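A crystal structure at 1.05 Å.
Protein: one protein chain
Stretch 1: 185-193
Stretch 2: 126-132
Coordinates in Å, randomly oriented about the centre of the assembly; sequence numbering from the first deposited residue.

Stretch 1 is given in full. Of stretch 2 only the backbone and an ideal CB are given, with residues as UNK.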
# COMPACT_ATOMS: atom_id res chain seq x y z
N SER A 185 3.82 -13.05 -6.42
CA SER A 185 4.27 -13.55 -7.71
C SER A 185 3.36 -13.22 -8.88
O SER A 185 3.63 -13.61 -10.01
CB SER A 185 4.56 -15.04 -7.64
OG SER A 185 5.79 -15.24 -6.99
N ASP A 186 2.29 -12.47 -8.62
CA ASP A 186 1.40 -12.08 -9.69
C ASP A 186 2.08 -10.98 -10.51
O ASP A 186 2.38 -9.90 -9.99
CB ASP A 186 0.07 -11.61 -9.14
CG ASP A 186 -0.95 -11.40 -10.21
OD1 ASP A 186 -0.74 -10.53 -11.08
OD2 ASP A 186 -1.99 -12.08 -10.26
N GLN A 187 2.34 -11.27 -11.78
CA GLN A 187 3.10 -10.34 -12.62
C GLN A 187 2.32 -9.07 -12.93
O GLN A 187 2.91 -8.00 -13.06
CB GLN A 187 3.54 -11.03 -13.90
CG GLN A 187 4.49 -12.19 -13.67
CD GLN A 187 4.61 -13.08 -14.87
OE1 GLN A 187 3.61 -13.51 -15.43
NE2 GLN A 187 5.85 -13.37 -15.28
N GLY A 188 1.00 -9.18 -13.05
CA GLY A 188 0.16 -8.01 -13.21
C GLY A 188 0.26 -7.09 -12.01
O GLY A 188 0.44 -5.88 -12.14
N VAL A 189 0.17 -7.68 -10.82
CA VAL A 189 0.25 -6.92 -9.58
C VAL A 189 1.61 -6.24 -9.42
O VAL A 189 1.68 -5.04 -9.14
CB VAL A 189 -0.04 -7.83 -8.36
CG1 VAL A 189 0.19 -7.09 -7.06
CG2 VAL A 189 -1.47 -8.37 -8.41
N GLN A 190 2.68 -7.01 -9.60
CA GLN A 190 4.02 -6.48 -9.39
C GLN A 190 4.32 -5.37 -10.39
O GLN A 190 4.84 -4.32 -10.02
CB GLN A 190 5.08 -7.58 -9.46
CG GLN A 190 4.99 -8.60 -8.31
CD GLN A 190 5.05 -7.94 -6.95
OE1 GLN A 190 5.95 -7.13 -6.69
NE2 GLN A 190 4.10 -8.26 -6.08
N THR A 191 3.97 -5.58 -11.66
CA THR A 191 4.25 -4.58 -12.68
C THR A 191 3.43 -3.32 -12.44
O THR A 191 3.95 -2.21 -12.54
CB THR A 191 4.00 -5.16 -14.07
OG1 THR A 191 4.78 -6.35 -14.23
CG2 THR A 191 4.49 -4.18 -15.14
N MET A 192 2.15 -3.49 -12.13
CA MET A 192 1.29 -2.35 -11.85
C MET A 192 1.84 -1.53 -10.68
O MET A 192 1.83 -0.31 -10.74
CB MET A 192 -0.11 -2.86 -11.54
CG MET A 192 -1.18 -1.82 -11.40
SD MET A 192 -2.81 -2.58 -11.53
CE MET A 192 -2.71 -3.97 -10.37
N GLY A 193 2.30 -2.21 -9.64
CA GLY A 193 2.83 -1.53 -8.47
C GLY A 193 4.10 -0.75 -8.76
O GLY A 193 4.28 0.36 -8.25
N UNK A 126 -9.97 1.20 -6.76
CA UNK A 126 -10.04 -0.26 -6.70
C UNK A 126 -9.83 -0.88 -8.07
O UNK A 126 -10.61 -0.62 -9.00
CB UNK A 126 -11.39 -0.71 -6.13
N UNK A 127 -8.82 -1.73 -8.19
CA UNK A 127 -8.60 -2.52 -9.39
C UNK A 127 -8.34 -3.98 -9.03
O UNK A 127 -8.03 -4.30 -7.87
CB UNK A 127 -7.43 -1.95 -10.20
N UNK A 128 -8.47 -4.85 -10.02
CA UNK A 128 -8.14 -6.26 -9.84
C UNK A 128 -6.68 -6.51 -10.26
O UNK A 128 -5.94 -5.57 -10.56
CB UNK A 128 -9.09 -7.14 -10.65
N UNK A 129 -6.26 -7.77 -10.28
CA UNK A 129 -4.86 -8.09 -10.53
C UNK A 129 -4.41 -7.77 -11.95
O UNK A 129 -3.21 -7.75 -12.22
CB UNK A 129 -4.61 -9.57 -10.24
N UNK A 130 -5.37 -7.55 -12.84
CA UNK A 130 -5.10 -7.19 -14.22
C UNK A 130 -5.32 -5.70 -14.48
O UNK A 130 -5.24 -5.25 -15.62
CB UNK A 130 -5.98 -8.02 -15.16
N UNK A 131 -5.58 -4.94 -13.42
CA UNK A 131 -5.84 -3.52 -13.55
C UNK A 131 -7.26 -3.17 -13.95
O UNK A 131 -7.56 -1.99 -14.18
CB UNK A 131 -4.87 -2.92 -14.57
N UNK A 132 -8.13 -4.17 -14.04
CA UNK A 132 -9.53 -3.98 -14.38
C UNK A 132 -10.41 -3.76 -13.17
O UNK A 132 -9.94 -3.53 -12.06
CB UNK A 132 -10.04 -5.19 -15.17

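Position 126 lies in a short strand. Its CB has no atom of stretch 1 within 5.5 Å, so stretch 1 sets no preference here. The residue is Asn-126, whose ND2 is hydrogen-bonded elsewhere in the structure.

Position 127 is also extended, and its CA-to-CB bond points toward stretch 1. The ideal CB lies 4.9 Å from Met-192 SD. That thioether offers no charge and no strong polar partner, and the gap leaves room for about one more carbon in that direction. Valine or isoleucine would suit, leucine possibly; alanine would leave the gap unfilled. The residue is Val-127, and its CG2 packs 3.9 Å from Met-192 SD.

Position 128 points its CB away from stretch 1. Its backbone begins a type I turn that ends at 131, a place where Asp, Asn, Ser or Thr often accepts from the turn's amides. The residue is Asp-128. Its OD1 accepts from N of 130 at 2.9 Å and from N of 132 at 2.8 Å. Its carbonyl O faces the other way, 3.6 Å from Met-192 CE.

Position 129 comes close to the start of the helix, and its CB points sideways. The ideal CB is 3.6 Å from Asp-186 OD2 and 3.8 Å from Val-189 CG2. A carboxylate and a methyl group therefore both border the site. Serine, threonine, alanine or asparagine would be reasonable, while an acid would bring like charge near Asp-186. The residue is Ser-129. Its OG lies 3.7 Å from Val-189 CG2 and does not bond Asp-186 directly. Water 1 joins them, 2.8 Å from Ser-129 OG and donating to Asp-186 OD2 at 2.7 Å. The backbone packs as well: Gly-188 CA makes a CA-H...O contact with Ser-129 O at 3.5 Å. An ideal CB on Gly-188 would lie 2.4 Å from that oxygen, a clash, so the missing side chain permits the approach.

Position 130 points its CB away, and its phi/psi of -103/6 suits many polar residues, such as Asn, Asp, Ser or Lys. The residue is Asn-130. Its side-chain end comes nearer to stretch 1 but makes no direct contact. Water 2 lies 3.0 Å from Asn-130 OD1 and 2.7 Å from Asp-186 OD1, between the two side chains.

Position 131 has phi/psi of 82/5. A CB there would jam against the preceding carbonyl O, which calls for glycine. The residue is Gly-131, and its CA lies 3.8 Å from Met-192 SD.

Position 132 makes no contact with stretch 1, which leaves the choice open. The residue is Gly-132, whose O accepts from Asp-128 N at 2.8 Å.

Stretch 2 126-132: NVDSNGG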
# COMPACT_ATOMS: atom_id res chain seq x y z
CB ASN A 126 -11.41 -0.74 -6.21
CG ASN A 126 -11.77 -0.33 -4.78
OD1 ASN A 126 -10.91 0.23 -4.09
ND2 ASN A 126 -12.98 -0.60 -4.33
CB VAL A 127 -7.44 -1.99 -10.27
CG1 VAL A 127 -7.70 -0.56 -10.74
CG2 VAL A 127 -6.11 -2.10 -9.54
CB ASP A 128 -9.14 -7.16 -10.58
CG ASP A 128 -9.19 -6.91 -12.07
OD1 ASP A 128 -8.12 -6.66 -12.68
OD2 ASP A 128 -10.27 -6.98 -12.70
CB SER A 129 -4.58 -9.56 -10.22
OG SER A 129 -4.88 -9.81 -8.86
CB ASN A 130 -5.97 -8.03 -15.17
CG ASN A 130 -5.72 -9.51 -15.01
OD1 ASN A 130 -4.59 -9.97 -15.11
ND2 ASN A 130 -6.79 -10.26 -14.74
O HOH W 1 -3.78 -12.33 -8.29
O HOH W 2 -2.18 -10.45 -13.32
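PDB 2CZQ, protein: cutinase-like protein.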